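Long-range contacts in biliverdin reductase (Synechocystis sp., PDB 5B3T), which probably reduces the heme-derived tetrapyrrole biliverdin to bilirubin at the expense of NAD(P)H, as an enzyme of the Gfo/Idh/MocA family: residues Leu260-Glu265 against Thr276-Gly281; Tyr155-Thr160 against Gln246-Phe251. One frame throughout, in Å; residues are numbered along the deposited sequence.

Both contacts lie in the C-terminal alpha/beta domain, following the N-terminal Rossmann domain with its parallel sheet. Following the chain, strand 153-163 comes first; contact 2 closes a long loop when strand 248-255 returns beside it, after helix 183-189 and strands 199-210, 217-228 and 233-241. The next strand, 258-263, pairs with 248-255, and contact 1 then closes the short excursion through strand 266-271 to 274-278, an outermost strand. The two loops neither nest nor cross. They meet where Phe262 N probably donates to Phe251 O and where Glu265 bridges to Arg249, so the two contacts run along one mixed sheet from its interior toward its edge.

Contact 1. Residues Leu260-Glu265 against Thr276-Gly281; sequences LIFVGE and TEITVG
Ile278 sets its CD1 methyl against the tips of Leu260 and Phe262, two residues that point to the same face of strand 258-263. Ile278 CD1 is 3.7 Å from Leu260 CD2 and 4.0 Å from Phe262 CZ, and the Ile278 side chain crosses both others at about a right angle. Its CG1 branch stands anti to the carbonyl carbon (chi1 -66°) and runs on extended to CD1, while CG2 comes near Phe262 CE2. Two residues on, Val280 sends CG2 to the edge of the Phe262 ring, close to its plane and 4.0 Å from CE2. Val280 CG2 also lies 3.5 Å from Glu265 O, just beyond the turn at Gly264. Strand 266-271 runs between the two strands in the sheet, so the backbones stay apart, with Phe262 CA 9.0 Å from Ile278 CA, and side chains span the distance. Val139, Ala142 and Ile143 of helix 137-146 also pack on Phe262. The Glu265 carboxylate is engaged by Arg249. The adhesion is thus mostly apolar, with one methyl against a backbone carbonyl: shape rather than directed bonds joins one edge strand and the loop after it to the Leu260/Phe262 side of strand 258-263.

Contact 2. Residues Tyr155-Thr160 against Gln246-Phe251; sequences YARYST and QNERIF. With PO4 (phosphate ion), chain D.
Strands 153-163 and 248-255 are antiparallel neighbours inside the mixed sheet of the C-terminal domain. Ser159 and Ile250 form the hydrogen-bonded pair: Ser159 N reaches Ile250 O at 2.9 Å, and Ile250 N returns to Ser159 O almost straight, at 174°. Non-hydrogen-bonded pairs flank it, Tyr158 with Phe251 and Thr160 with Arg249. Tyr158 and Phe251, each with CG anti to the backbone N, make an offset stack, centroids 4.7 Å apart and planes at 19°; Tyr158 CB sits over the Phe251 face in a CH-pi contact. Side chains of helix 183-189 touch both residues. Arg249, on the Tyr158 side of the sheet, turns to a phosphate ion, probably from the crystallisation liquor, with Arg249 NE 2.7 Å from phosphate O4 and NH2 donating to O2. On the Ser159 side, extended Glu248 gives OE1 to Ser159 OG at 2.6 Å, the hydroxyl approaching from above the carboxylate plane. Arg157 NH1 meets Glu248 OE2 at 3.3 Å in a salt bridge whose hydrogen bond is weak; Arg157 NE has a second salt bridge, to Glu235. An aromatic stack thus contrasts with the Arg157-Ser159-Glu248 cluster, where the serine hydroxyl and the arginine charge would probably stabilise Glu248 as a carboxylate.

Contact 1. Residues Leu260-Glu265 against Thr276-Gly281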
# COMPACT_ATOMS: atom_id res chain seq x y z
N LEU A 260 -6.13 22.03 -2.43
CA LEU A 260 -6.63 20.80 -3.04
C LEU A 260 -7.47 20.05 -2.01
O LEU A 260 -7.00 19.78 -0.90
CB LEU A 260 -5.48 19.92 -3.52
CG LEU A 260 -4.56 20.48 -4.61
CD1 LEU A 260 -3.35 19.59 -4.82
CD2 LEU A 260 -5.33 20.64 -5.91
N ILE A 261 -8.70 19.71 -2.38
CA ILE A 261 -9.61 18.96 -1.52
C ILE A 261 -10.01 17.69 -2.24
O ILE A 261 -10.59 17.76 -3.33
CB ILE A 261 -10.86 19.76 -1.15
CG1 ILE A 261 -10.51 21.17 -0.72
CG2 ILE A 261 -11.63 19.05 -0.04
CD1 ILE A 261 -11.72 21.97 -0.48
N PHE A 262 -9.74 16.55 -1.62
CA PHE A 262 -10.22 15.27 -2.12
C PHE A 262 -11.14 14.65 -1.08
O PHE A 262 -10.72 14.40 0.05
CB PHE A 262 -9.06 14.34 -2.48
CG PHE A 262 -8.27 14.80 -3.67
CD1 PHE A 262 -7.23 15.71 -3.51
CD2 PHE A 262 -8.57 14.35 -4.94
CE1 PHE A 262 -6.51 16.14 -4.61
CE2 PHE A 262 -7.85 14.78 -6.04
CZ PHE A 262 -6.82 15.68 -5.87
N VAL A 263 -12.40 14.45 -1.46
CA VAL A 263 -13.38 13.74 -0.65
C VAL A 263 -13.62 12.40 -1.34
O VAL A 263 -14.25 12.35 -2.40
CB VAL A 263 -14.68 14.53 -0.49
CG1 VAL A 263 -15.68 13.75 0.35
CG2 VAL A 263 -14.41 15.90 0.11
N GLY A 264 -13.12 11.33 -0.74
CA GLY A 264 -13.09 10.06 -1.45
C GLY A 264 -12.23 10.21 -2.69
O GLY A 264 -11.12 10.77 -2.63
N GLU A 265 -12.73 9.73 -3.82
CA GLU A 265 -12.05 9.90 -5.10
C GLU A 265 -12.51 11.15 -5.85
O GLU A 265 -12.34 11.23 -7.07
CB GLU A 265 -12.27 8.66 -5.98
CG GLU A 265 -11.57 7.40 -5.47
CD GLU A 265 -12.29 6.75 -4.31
OE1 GLU A 265 -13.45 7.13 -4.03
OE2 GLU A 265 -11.71 5.84 -3.67
N THR A 276 -12.21 24.32 -9.55
CA THR A 276 -12.09 23.46 -10.72
C THR A 276 -12.20 22.00 -10.32
O THR A 276 -11.58 21.56 -9.34
CB THR A 276 -10.75 23.70 -11.44
OG1 THR A 276 -10.55 25.11 -11.62
CG2 THR A 276 -10.74 23.02 -12.80
N GLU A 277 -12.99 21.24 -11.08
CA GLU A 277 -13.03 19.80 -10.90
C GLU A 277 -11.68 19.20 -11.29
O GLU A 277 -11.02 19.68 -12.22
CB GLU A 277 -14.14 19.18 -11.75
CG GLU A 277 -14.90 18.06 -11.05
CD GLU A 277 -15.79 18.57 -9.93
OE1 GLU A 277 -16.69 19.39 -10.21
OE2 GLU A 277 -15.57 18.16 -8.76
N ILE A 278 -11.26 18.16 -10.58
CA ILE A 278 -10.01 17.47 -10.85
C ILE A 278 -10.34 16.07 -11.34
O ILE A 278 -11.05 15.32 -10.67
CB ILE A 278 -9.11 17.42 -9.60
CG1 ILE A 278 -8.64 18.83 -9.23
CG2 ILE A 278 -7.91 16.51 -9.85
CD1 ILE A 278 -7.78 18.88 -7.99
N THR A 279 -9.82 15.72 -12.51
CA THR A 279 -10.01 14.39 -13.06
C THR A 279 -9.13 13.39 -12.31
O THR A 279 -7.91 13.53 -12.27
CB THR A 279 -9.68 14.38 -14.55
OG1 THR A 279 -10.50 15.34 -15.23
CG2 THR A 279 -9.93 13.00 -15.14
N VAL A 280 -9.76 12.38 -11.72
CA VAL A 280 -9.06 11.33 -10.98
C VAL A 280 -9.13 10.05 -11.80
O VAL A 280 -10.23 9.54 -12.07
CB VAL A 280 -9.65 11.13 -9.58
CG1 VAL A 280 -8.91 10.01 -8.86
CG2 VAL A 280 -9.57 12.43 -8.78
N GLY A 281 -7.97 9.53 -12.19
CA GLY A 281 -7.91 8.32 -12.98
C GLY A 281 -8.14 7.07 -12.16
O GLY A 281 -8.15 7.08 -10.93

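Contact 2. Residues Tyr155-Thr160 against Gln246-Phe251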
# COMPACT_ATOMS: atom_id res chain seq x y z
N TYR A 155 -0.17 23.31 5.06
CA TYR A 155 -1.09 22.60 5.94
C TYR A 155 -1.82 21.54 5.14
O TYR A 155 -2.41 21.85 4.10
CB TYR A 155 -2.08 23.58 6.58
CG TYR A 155 -2.95 22.98 7.67
CD1 TYR A 155 -2.43 22.11 8.61
CD2 TYR A 155 -4.30 23.33 7.77
CE1 TYR A 155 -3.23 21.57 9.62
CE2 TYR A 155 -5.10 22.80 8.77
CZ TYR A 155 -4.56 21.93 9.69
OH TYR A 155 -5.36 21.40 10.68
N ALA A 156 -1.77 20.30 5.61
CA ALA A 156 -2.43 19.19 4.95
C ALA A 156 -3.10 18.31 6.00
O ALA A 156 -2.60 18.17 7.12
CB ALA A 156 -1.46 18.36 4.11
N ARG A 157 -4.23 17.72 5.62
CA ARG A 157 -4.95 16.82 6.51
C ARG A 157 -5.45 15.63 5.71
O ARG A 157 -6.15 15.79 4.71
CB ARG A 157 -6.12 17.53 7.20
CG ARG A 157 -6.84 16.65 8.21
CD ARG A 157 -7.78 17.46 9.08
NE ARG A 157 -8.00 16.80 10.37
CZ ARG A 157 -8.98 15.93 10.59
NH1 ARG A 157 -9.83 15.63 9.62
NH2 ARG A 157 -9.11 15.37 11.78
N TYR A 158 -5.08 14.43 6.16
CA TYR A 158 -5.46 13.17 5.54
C TYR A 158 -6.13 12.32 6.61
O TYR A 158 -5.46 11.83 7.52
CB TYR A 158 -4.24 12.48 4.93
CG TYR A 158 -4.47 11.07 4.40
CD1 TYR A 158 -5.66 10.71 3.80
CD2 TYR A 158 -3.46 10.12 4.49
CE1 TYR A 158 -5.86 9.43 3.31
CE2 TYR A 158 -3.64 8.84 4.01
CZ TYR A 158 -4.84 8.50 3.42
OH TYR A 158 -5.02 7.22 2.94
N SER A 159 -7.45 12.16 6.51
CA SER A 159 -8.22 11.49 7.54
C SER A 159 -9.07 10.39 6.92
O SER A 159 -9.82 10.64 5.96
CB SER A 159 -9.12 12.48 8.29
OG SER A 159 -9.89 11.81 9.27
N THR A 160 -8.96 9.19 7.47
CA THR A 160 -9.77 8.04 7.07
C THR A 160 -10.46 7.50 8.31
O THR A 160 -9.81 6.95 9.20
CB THR A 160 -8.91 6.96 6.41
OG1 THR A 160 -8.08 7.55 5.40
CG2 THR A 160 -9.78 5.89 5.78
N GLN A 246 -19.60 8.64 12.29
CA GLN A 246 -19.52 9.42 11.05
C GLN A 246 -18.25 9.04 10.31
O GLN A 246 -17.15 9.16 10.86
CB GLN A 246 -19.55 10.93 11.33
CG GLN A 246 -19.72 11.76 10.06
CD GLN A 246 -19.20 13.18 10.21
OE1 GLN A 246 -18.13 13.39 10.77
NE2 GLN A 246 -19.95 14.14 9.69
N ASN A 247 -18.40 8.59 9.07
CA ASN A 247 -17.26 8.24 8.24
C ASN A 247 -16.62 9.49 7.64
O ASN A 247 -17.24 10.55 7.52
CB ASN A 247 -17.69 7.28 7.12
CG ASN A 247 -18.08 5.92 7.65
OD1 ASN A 247 -17.99 5.65 8.85
ND2 ASN A 247 -18.53 5.05 6.75
N GLU A 248 -15.35 9.35 7.26
CA GLU A 248 -14.58 10.45 6.71
C GLU A 248 -13.49 9.89 5.81
O GLU A 248 -12.73 9.02 6.23
CB GLU A 248 -13.95 11.29 7.83
CG GLU A 248 -13.49 12.67 7.40
CD GLU A 248 -12.79 13.44 8.51
OE1 GLU A 248 -12.33 12.80 9.47
OE2 GLU A 248 -12.71 14.68 8.42
N ARG A 249 -13.45 10.37 4.56
CA ARG A 249 -12.36 10.08 3.63
C ARG A 249 -11.94 11.42 3.02
O ARG A 249 -12.44 11.82 1.97
CB ARG A 249 -12.77 9.08 2.55
CG ARG A 249 -12.78 7.63 3.01
CD ARG A 249 -12.54 6.68 1.84
NE ARG A 249 -13.60 6.76 0.84
CZ ARG A 249 -13.40 6.60 -0.47
NH1 ARG A 249 -12.18 6.37 -0.93
NH2 ARG A 249 -14.42 6.68 -1.31
N ILE A 250 -11.01 12.10 3.69
CA ILE A 250 -10.60 13.45 3.33
C ILE A 250 -9.09 13.48 3.10
O ILE A 250 -8.33 12.89 3.87
CB ILE A 250 -11.00 14.47 4.42
CG1 ILE A 250 -12.51 14.48 4.62
CG2 ILE A 250 -10.50 15.86 4.07
CD1 ILE A 250 -13.28 14.95 3.41
N PHE A 251 -8.68 14.17 2.04
CA PHE A 251 -7.27 14.48 1.79
C PHE A 251 -7.23 15.93 1.31
O PHE A 251 -7.57 16.21 0.16
CB PHE A 251 -6.65 13.53 0.78
CG PHE A 251 -5.14 13.44 0.86
CD1 PHE A 251 -4.40 14.45 1.45
CD2 PHE A 251 -4.48 12.33 0.35
CE1 PHE A 251 -3.02 14.36 1.52
CE2 PHE A 251 -3.10 12.24 0.43
CZ PHE A 251 -2.37 13.26 1.01
P PO4 D . -17.48 6.67 0.79
O1 PO4 D . -18.38 7.86 0.56
O2 PO4 D . -17.11 6.07 -0.54
O3 PO4 D . -18.21 5.65 1.63
O4 PO4 D . -16.23 7.12 1.51